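PDB 5OAW: phosphoacetylglucosamine mutase from Aspergillus lentulus, which catalyses the reversible, magnesium-dependent conversion of N-acetylglucosamine 6-phosphate to N-acetylglucosamine 1-phosphate, as a member of the phosphohexomutase family. Local coordinates for residues Asp37-Val42 with Ser139-Val144; Phe199-Arg204 with Cys413-Thr418. All coordinates share one frame; numbering follows the deposited sequence.

How the contacts relate
The two contacts lie on opposite sides of the chain's centre, with about 41 Å between their own centres. Contact 1 stays within the alpha/beta/alpha domain I and sets a turn and the first residue of helix 40-56 against the side of helix 138-151. It is partly buried: Leu39 and Leu141 meet on the inner side, Val144 lies against Asn40, and Asn40 and Arg140 lie toward the outside. Only contact 2 is helix on helix; it is buried and bridges domains II and III, with the end of helix 188-202 lying on helix 408-420. There the touching surfaces are mostly small and apolar, and the one arginine that takes part, Arg201, has its ion partner on the opposing helix, whereas Arg140 bonds to a backbone carbonyl.

Contact 1 (Asp37-Val42 with Ser139-Val144); sequences DLLNTV and SRLIGV. Unlike the reference sequence in segment 139-144: Ile142 (reference Val).
Asn40 and Leu39 meet Arg140, Leu141 and Val144 in a contact between a helix and the turn leading into another, within the alpha/beta/alpha domain I: the turn before helix 40-56 lies against helix 138-151. The inner part is apolar. Leu39 and Leu141 cross at about a right angle, CD2 of Leu39 coming 3.7 Å from CD2 of Leu141, and both side chains also touch Asn76 of strand 75-81 in the sheet. Leu141 reaches Val66 of the neighbouring strand 61-66 as well. Farther out, the long arm of Arg140 starts with CG anti to the backbone N (chi1 157°) and bends at chi3 (70°), bringing its guanidinium across the end of the Asn40 side chain. The two flat groups are turned 56° from each other, with Asn40 CG 3.2 Å from Arg140 NH1. NH2 hydrogen-bonds to the carbonyl of Ala36, just before the turn, and CD1 of the neighbouring Leu141 lies 3.5 Å above the guanidinium plane, over its centre. One helical turn along from Arg140, Val144 faces the first residue of helix 40-56, its CG1 3.4 Å from the backbone O of Asn40.

Contact 2 (Phe199-Arg204 with Cys413-Thr418); sequences FKRVMR and CLQALT
The carbonyl oxygen of Gln415, on the side of helix 408-420 that faces Arg201, is gripped by Thr418: OG1 of Thr418 donates to Gln415 O at 2.6 Å, in the carbonyl plane and on a lone pair, with a C=O...donor angle of 143°. The backbone N of Thr418 adds a weak bond to the same oxygen. The Arg201 guanidinium brings its edge near this carbonyl, but NH2 stays 3.9 Å from Gln415 O, and its charge is instead paired with Asp419, to which NH2 forms a salt bridge. On the way there the arginine, bent at chi3 (-51°), lies along Ala416, and NH2 comes to 3.2 Å from Ala416 CA. The methyl of Ala416 packs against the backbone of helix 188-202 where Arg201 joins Val202: its CB is 3.7 Å from Arg201 CB and 3.6 Å from Val202 N. The backbones come close here, Val202 CA lying 4.9 Å from Cys413 CA. Val202 completes the apolar side with CG2, the branch pointing away from the backbone N, which meets Cys413 SG at 3.7 Å and Leu417 CD2 at 3.8 Å. Helix 188-202 belongs to domain II and helix 408-420 to domain III, so the contact is part of the interface between them. Behind it, Cys413 and Leu417 rest on Phe316 and Leu320 of helix 306-323, helix 428-441 touches both segments, through Leu433 against Phe199 and Leu434 against Leu417, and helix 391-399 packs on Leu414, Gln415 and Thr418.

Contact 1 (Asp37-Val42 with Ser139-Val144)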
ATOM      1  N   ASP A  37       3.618  23.591   4.960  1.00 74.61           N
ATOM      2  CA  ASP A  37       3.930  24.989   4.619  1.00 74.89           C
ATOM      3  C   ASP A  37       4.846  25.156   3.388  1.00 71.75           C
ATOM      4  O   ASP A  37       4.929  26.253   2.832  1.00 71.70           O
ATOM      5  CB  ASP A  37       4.493  25.756   5.841  1.00 81.79           C
ATOM      6  CG  ASP A  37       5.656  25.024   6.535  1.00 86.31           C
ATOM      7  OD1 ASP A  37       5.430  23.951   7.133  1.00 93.77           O
ATOM      8  OD2 ASP A  37       6.793  25.537   6.510  1.00 89.12           O
ATOM      9  N   LEU A  38       5.506  24.078   2.961  1.00 65.19           N
ATOM     10  CA  LEU A  38       6.465  24.124   1.840  1.00 67.59           C
ATOM     11  C   LEU A  38       5.855  23.761   0.467  1.00 69.52           C
ATOM     12  O   LEU A  38       6.575  23.640  -0.534  1.00 77.00           O
ATOM     13  CB  LEU A  38       7.676  23.216   2.144  1.00 63.45           C
ATOM     14  CG  LEU A  38       8.294  23.190   3.556  1.00 64.44           C
ATOM     15  CD1 LEU A  38       9.318  22.072   3.682  1.00 66.54           C
ATOM     16  CD2 LEU A  38       8.917  24.520   3.956  1.00 62.68           C
ATOM     17  N   LEU A  39       4.530  23.661   0.412  1.00 64.26           N
ATOM     18  CA  LEU A  39       3.876  22.756  -0.523  1.00 64.03           C
ATOM     19  C   LEU A  39       3.021  23.377  -1.645  1.00 63.62           C
ATOM     20  O   LEU A  39       2.626  22.669  -2.580  1.00 64.73           O
ATOM     21  CB  LEU A  39       3.059  21.745   0.300  1.00 62.10           C
ATOM     22  CG  LEU A  39       2.831  20.296  -0.139  1.00 61.19           C
ATOM     23  CD1 LEU A  39       4.089  19.525  -0.509  1.00 57.05           C
ATOM     24  CD2 LEU A  39       2.110  19.556   0.967  1.00 62.68           C
ATOM     25  N   ASN A  40       2.758  24.679  -1.570  1.00 59.88           N
ATOM     26  CA  ASN A  40       1.845  25.339  -2.519  1.00 61.84           C
ATOM     27  C   ASN A  40       2.273  25.280  -3.987  1.00 63.09           C
ATOM     28  O   ASN A  40       1.539  24.739  -4.816  1.00 60.71           O
ATOM     29  CB  ASN A  40       1.536  26.775  -2.081  1.00 63.45           C
ATOM     30  CG  ASN A  40       0.479  26.835  -0.993  1.00 64.76           C
ATOM     31  OD1 ASN A  40      -0.182  25.836  -0.684  1.00 64.97           O
ATOM     32  ND2 ASN A  40       0.306  28.013  -0.407  1.00 66.67           N
ATOM     33  N   THR A  41       3.471  25.801  -4.284  1.00 64.74           N
ATOM     34  CA  THR A  41       4.064  25.773  -5.631  1.00 63.66           C
ATOM     35  C   THR A  41       4.136  24.356  -6.198  1.00 62.33           C
ATOM     36  O   THR A  41       4.027  24.144  -7.408  1.00 68.54           O
ATOM     37  CB  THR A  41       5.483  26.401  -5.663  1.00 64.57           C
ATOM     38  OG1 THR A  41       6.307  25.805  -4.650  1.00 65.93           O
ATOM     39  CG2 THR A  41       5.421  27.910  -5.454  1.00 60.41           C
ATOM     40  N   VAL A  42       4.283  23.398  -5.294  1.00 61.50           N
ATOM     41  CA  VAL A  42       4.438  21.982  -5.606  1.00 58.33           C
ATOM     42  C   VAL A  42       3.108  21.334  -6.005  1.00 53.70           C
ATOM     43  O   VAL A  42       3.064  20.526  -6.928  1.00 52.14           O
ATOM     44  CB  VAL A  42       5.037  21.260  -4.380  1.00 62.19           C
ATOM     45  CG1 VAL A  42       5.290  19.799  -4.667  1.00 60.84           C
ATOM     46  CG2 VAL A  42       6.331  21.938  -3.944  1.00 61.52           C
ATOM     47  N   SER A 139      -7.637  21.685   2.712  1.00 56.11           N
ATOM     48  CA  SER A 139      -8.572  22.645   2.119  1.00 60.71           C
ATOM     49  C   SER A 139      -7.882  23.687   1.229  1.00 57.23           C
ATOM     50  O   SER A 139      -8.296  23.903   0.088  1.00 61.25           O
ATOM     51  CB  SER A 139      -9.388  23.329   3.211  1.00 63.32           C
ATOM     52  OG  SER A 139     -10.489  24.002   2.645  1.00 72.86           O
ATOM     53  N   ARG A 140      -6.827  24.300   1.757  1.00 54.80           N
ATOM     54  CA  ARG A 140      -5.993  25.253   1.027  1.00 56.43           C
ATOM     55  C   ARG A 140      -5.270  24.568  -0.143  1.00 55.08           C
ATOM     56  O   ARG A 140      -5.185  25.122  -1.238  1.00 54.31           O
ATOM     57  CB  ARG A 140      -4.997  25.922   1.994  1.00 55.85           C
ATOM     58  CG  ARG A 140      -3.730  26.510   1.362  1.00 57.48           C
ATOM     59  CD  ARG A 140      -2.715  26.973   2.397  1.00 58.01           C
ATOM     60  NE  ARG A 140      -2.086  25.861   3.117  1.00 57.30           N
ATOM     61  CZ  ARG A 140      -0.851  25.418   2.899  1.00 57.01           C
ATOM     62  NH1 ARG A 140      -0.082  25.983   1.989  1.00 58.78           N
ATOM     63  NH2 ARG A 140      -0.373  24.409   3.601  1.00 57.03           N
ATOM     64  N   LEU A 141      -4.757  23.365   0.102  1.00 56.25           N
ATOM     65  CA  LEU A 141      -4.037  22.607  -0.917  1.00 55.63           C
ATOM     66  C   LEU A 141      -4.906  22.188  -2.098  1.00 51.93           C
ATOM     67  O   LEU A 141      -4.445  22.207  -3.239  1.00 48.80           O
ATOM     68  CB  LEU A 141      -3.340  21.402  -0.293  1.00 57.64           C
ATOM     69  CG  LEU A 141      -1.832  21.440  -0.007  1.00 58.76           C
ATOM     70  CD1 LEU A 141      -1.308  22.793   0.462  1.00 56.96           C
ATOM     71  CD2 LEU A 141      -1.487  20.360   1.006  1.00 55.48           C
ATOM     72  N   ILE A 142      -6.153  21.820  -1.809  1.00 51.34           N
ATOM     73  CA  ILE A 142      -7.162  21.556  -2.837  1.00 53.39           C
ATOM     74  C   ILE A 142      -7.510  22.828  -3.625  1.00 56.13           C
ATOM     75  O   ILE A 142      -7.714  22.759  -4.849  1.00 54.60           O
ATOM     76  CB  ILE A 142      -8.395  20.843  -2.227  1.00 51.83           C
ATOM     77  CG1 ILE A 142      -8.435  19.400  -2.687  1.00 52.41           C
ATOM     78  CG2 ILE A 142      -9.718  21.487  -2.610  1.00 58.92           C
ATOM     79  CD1 ILE A 142      -7.255  18.579  -2.234  1.00 48.84           C
ATOM     80  N   GLY A 143      -7.539  23.967  -2.913  1.00 57.17           N
ATOM     81  CA  GLY A 143      -7.774  25.303  -3.486  1.00 55.23           C
ATOM     82  C   GLY A 143      -6.726  25.670  -4.521  1.00 57.16           C
ATOM     83  O   GLY A 143      -7.059  26.189  -5.600  1.00 60.95           O
ATOM     84  N   VAL A 144      -5.468  25.378  -4.178  1.00 52.59           N
ATOM     85  CA  VAL A 144      -4.312  25.473  -5.075  1.00 51.48           C
ATOM     86  C   VAL A 144      -4.461  24.550  -6.289  1.00 52.83           C
ATOM     87  O   VAL A 144      -4.249  24.975  -7.429  1.00 54.86           O
ATOM     88  CB  VAL A 144      -2.999  25.169  -4.308  1.00 51.12           C
ATOM     89  CG1 VAL A 144      -1.823  24.915  -5.238  1.00 52.04           C
ATOM     90  CG2 VAL A 144      -2.676  26.295  -3.333  1.00 48.21           C
TER

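Contact 2 (Phe199-Arg204 with Cys413-Thr418)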
ATOM      1  N   PHE A 199     -18.555  -9.032  -0.003  1.00 43.15           N
ATOM      2  CA  PHE A 199     -18.422  -9.614   1.336  1.00 43.39           C
ATOM      3  C   PHE A 199     -19.592 -10.510   1.735  1.00 46.60           C
ATOM      4  O   PHE A 199     -19.388 -11.484   2.462  1.00 44.43           O
ATOM      5  CB  PHE A 199     -18.178  -8.540   2.417  1.00 43.00           C
ATOM      6  CG  PHE A 199     -17.775  -9.108   3.765  1.00 42.75           C
ATOM      7  CD1 PHE A 199     -16.513  -9.683   3.952  1.00 42.18           C
ATOM      8  CD2 PHE A 199     -18.651  -9.052   4.852  1.00 41.74           C
ATOM      9  CE1 PHE A 199     -16.138 -10.206   5.192  1.00 42.05           C
ATOM     10  CE2 PHE A 199     -18.274  -9.561   6.092  1.00 44.17           C
ATOM     11  CZ  PHE A 199     -17.020 -10.145   6.262  1.00 41.88           C
ATOM     12  N   LYS A 200     -20.807 -10.181   1.276  1.00 50.20           N
ATOM     13  CA  LYS A 200     -21.964 -11.062   1.475  1.00 53.75           C
ATOM     14  C   LYS A 200     -21.771 -12.413   0.747  1.00 54.00           C
ATOM     15  O   LYS A 200     -21.950 -13.478   1.358  1.00 53.50           O
ATOM     16  CB  LYS A 200     -23.284 -10.397   1.062  1.00 56.98           C
ATOM     17  CG  LYS A 200     -24.483 -11.038   1.750  1.00 61.27           C
ATOM     18  CD  LYS A 200     -25.836 -10.451   1.363  1.00 68.16           C
ATOM     19  CE  LYS A 200     -26.873 -10.858   2.411  1.00 70.99           C
ATOM     20  NZ  LYS A 200     -28.278 -10.762   1.937  1.00 72.11           N
ATOM     21  N   ARG A 201     -21.394 -12.348  -0.535  1.00 53.13           N
ATOM     22  CA  ARG A 201     -21.121 -13.542  -1.341  1.00 54.94           C
ATOM     23  C   ARG A 201     -19.984 -14.371  -0.747  1.00 53.70           C
ATOM     24  O   ARG A 201     -20.162 -15.559  -0.491  1.00 54.72           O
ATOM     25  CB  ARG A 201     -20.801 -13.193  -2.799  1.00 57.92           C
ATOM     26  CG  ARG A 201     -21.887 -12.445  -3.550  1.00 62.48           C
ATOM     27  CD  ARG A 201     -21.821 -12.667  -5.061  1.00 66.51           C
ATOM     28  NE  ARG A 201     -20.505 -12.447  -5.696  1.00 73.81           N
ATOM     29  CZ  ARG A 201     -19.936 -11.260  -5.974  1.00 78.26           C
ATOM     30  NH1 ARG A 201     -20.520 -10.097  -5.662  1.00 71.65           N
ATOM     31  NH2 ARG A 201     -18.748 -11.236  -6.572  1.00 72.79           N
ATOM     32  N   VAL A 202     -18.838 -13.743  -0.491  1.00 53.78           N
ATOM     33  CA  VAL A 202     -17.668 -14.468   0.028  1.00 56.78           C
ATOM     34  C   VAL A 202     -17.961 -15.168   1.369  1.00 54.50           C
ATOM     35  O   VAL A 202     -17.398 -16.226   1.655  1.00 54.69           O
ATOM     36  CB  VAL A 202     -16.376 -13.598   0.030  1.00 58.49           C
ATOM     37  CG1 VAL A 202     -16.338 -12.616   1.192  1.00 59.26           C
ATOM     38  CG2 VAL A 202     -15.140 -14.480   0.065  1.00 64.35           C
ATOM     39  N   MET A 203     -18.898 -14.606   2.131  1.00 52.46           N
ATOM     40  CA  MET A 203     -19.247 -15.106   3.461  1.00 52.47           C
ATOM     41  C   MET A 203     -20.373 -16.143   3.505  1.00 56.04           C
ATOM     42  O   MET A 203     -20.710 -16.628   4.592  1.00 54.99           O
ATOM     43  CB  MET A 203     -19.622 -13.939   4.375  1.00 47.47           C
ATOM     44  CG  MET A 203     -18.454 -13.094   4.841  1.00 44.63           C
ATOM     45  SD  MET A 203     -17.232 -13.974   5.812  1.00 46.67           S
ATOM     46  CE  MET A 203     -18.122 -14.343   7.329  1.00 40.62           C
ATOM     47  N   ARG A 204     -20.966 -16.466   2.353  1.00 60.54           N
ATOM     48  CA  ARG A 204     -22.092 -17.415   2.294  1.00 64.78           C
ATOM     49  C   ARG A 204     -21.819 -18.715   3.081  1.00 65.69           C
ATOM     50  O   ARG A 204     -20.825 -19.407   2.825  1.00 68.31           O
ATOM     51  CB  ARG A 204     -22.485 -17.684   0.830  1.00 71.79           C
ATOM     52  CG  ARG A 204     -23.208 -18.999   0.556  1.00 80.85           C
ATOM     53  CD  ARG A 204     -24.047 -18.936  -0.713  1.00 85.79           C
ATOM     54  NE  ARG A 204     -25.407 -18.475  -0.428  1.00 88.66           N
ATOM     55  CZ  ARG A 204     -26.400 -19.250   0.006  1.00 88.82           C
ATOM     56  NH1 ARG A 204     -26.212 -20.549   0.218  1.00 85.41           N
ATOM     57  NH2 ARG A 204     -27.593 -18.719   0.234  1.00 91.76           N
ATOM     58  N   CYS A 413     -17.000 -18.508  -4.151  1.00 56.96           N
ATOM     59  CA  CYS A 413     -16.150 -17.841  -3.176  1.00 55.26           C
ATOM     60  C   CYS A 413     -15.015 -17.049  -3.824  1.00 54.38           C
ATOM     61  O   CYS A 413     -14.692 -15.947  -3.375  1.00 54.32           O
ATOM     62  CB  CYS A 413     -15.596 -18.860  -2.196  1.00 53.65           C
ATOM     63  SG  CYS A 413     -14.856 -18.127  -0.725  1.00 54.75           S
ATOM     64  N   LEU A 414     -14.459 -17.595  -4.904  1.00 50.18           N
ATOM     65  CA  LEU A 414     -13.307 -17.019  -5.592  1.00 48.94           C
ATOM     66  C   LEU A 414     -13.686 -15.823  -6.474  1.00 47.52           C
ATOM     67  O   LEU A 414     -12.987 -14.791  -6.487  1.00 43.35           O
ATOM     68  CB  LEU A 414     -12.622 -18.122  -6.410  1.00 49.35           C
ATOM     69  CG  LEU A 414     -11.115 -18.283  -6.616  1.00 48.91           C
ATOM     70  CD1 LEU A 414     -10.244 -17.746  -5.495  1.00 47.47           C
ATOM     71  CD2 LEU A 414     -10.858 -19.771  -6.786  1.00 50.43           C
ATOM     72  N   GLN A 415     -14.786 -15.972  -7.212  1.00 47.90           N
ATOM     73  CA  GLN A 415     -15.383 -14.877  -7.987  1.00 51.30           C
ATOM     74  C   GLN A 415     -15.641 -13.661  -7.070  1.00 48.77           C
ATOM     75  O   GLN A 415     -15.217 -12.544  -7.383  1.00 46.98           O
ATOM     76  CB  GLN A 415     -16.657 -15.369  -8.717  1.00 55.53           C
ATOM     77  CG  GLN A 415     -17.494 -14.327  -9.477  1.00 63.66           C
ATOM     78  CD  GLN A 415     -16.798 -13.727 -10.691  1.00 67.89           C
ATOM     79  OE1 GLN A 415     -16.430 -14.432 -11.641  1.00 70.03           O
ATOM     80  NE2 GLN A 415     -16.626 -12.408 -10.671  1.00 69.88           N
ATOM     81  N   ALA A 416     -16.296 -13.911  -5.933  1.00 43.61           N
ATOM     82  CA  ALA A 416     -16.526 -12.912  -4.897  1.00 44.08           C
ATOM     83  C   ALA A 416     -15.258 -12.180  -4.457  1.00 43.21           C
ATOM     84  O   ALA A 416     -15.268 -10.958  -4.293  1.00 42.70           O
ATOM     85  CB  ALA A 416     -17.204 -13.553  -3.702  1.00 43.44           C
ATOM     86  N   LEU A 417     -14.170 -12.933  -4.301  1.00 43.84           N
ATOM     87  CA  LEU A 417     -12.908 -12.396  -3.819  1.00 43.19           C
ATOM     88  C   LEU A 417     -12.326 -11.411  -4.782  1.00 40.69           C
ATOM     89  O   LEU A 417     -11.716 -10.437  -4.351  1.00 41.82           O
ATOM     90  CB  LEU A 417     -11.900 -13.504  -3.523  1.00 46.28           C
ATOM     91  CG  LEU A 417     -12.048 -14.235  -2.188  1.00 47.74           C
ATOM     92  CD1 LEU A 417     -11.111 -15.423  -2.159  1.00 48.81           C
ATOM     93  CD2 LEU A 417     -11.741 -13.309  -1.031  1.00 50.10           C
ATOM     94  N   THR A 418     -12.530 -11.644  -6.076  1.00 39.87           N
ATOM     95  CA  THR A 418     -12.051 -10.714  -7.100  1.00 43.22           C
ATOM     96  C   THR A 418     -12.737  -9.347  -6.956  1.00 41.77           C
ATOM     97  O   THR A 418     -12.131  -8.323  -7.237  1.00 40.37           O
ATOM     98  CB  THR A 418     -12.186 -11.247  -8.553  1.00 46.01           C
ATOM     99  OG1 THR A 418     -13.569 -11.339  -8.927  1.00 50.52           O
ATOM    100  CG2 THR A 418     -11.532 -12.617  -8.698  1.00 48.30           C
TER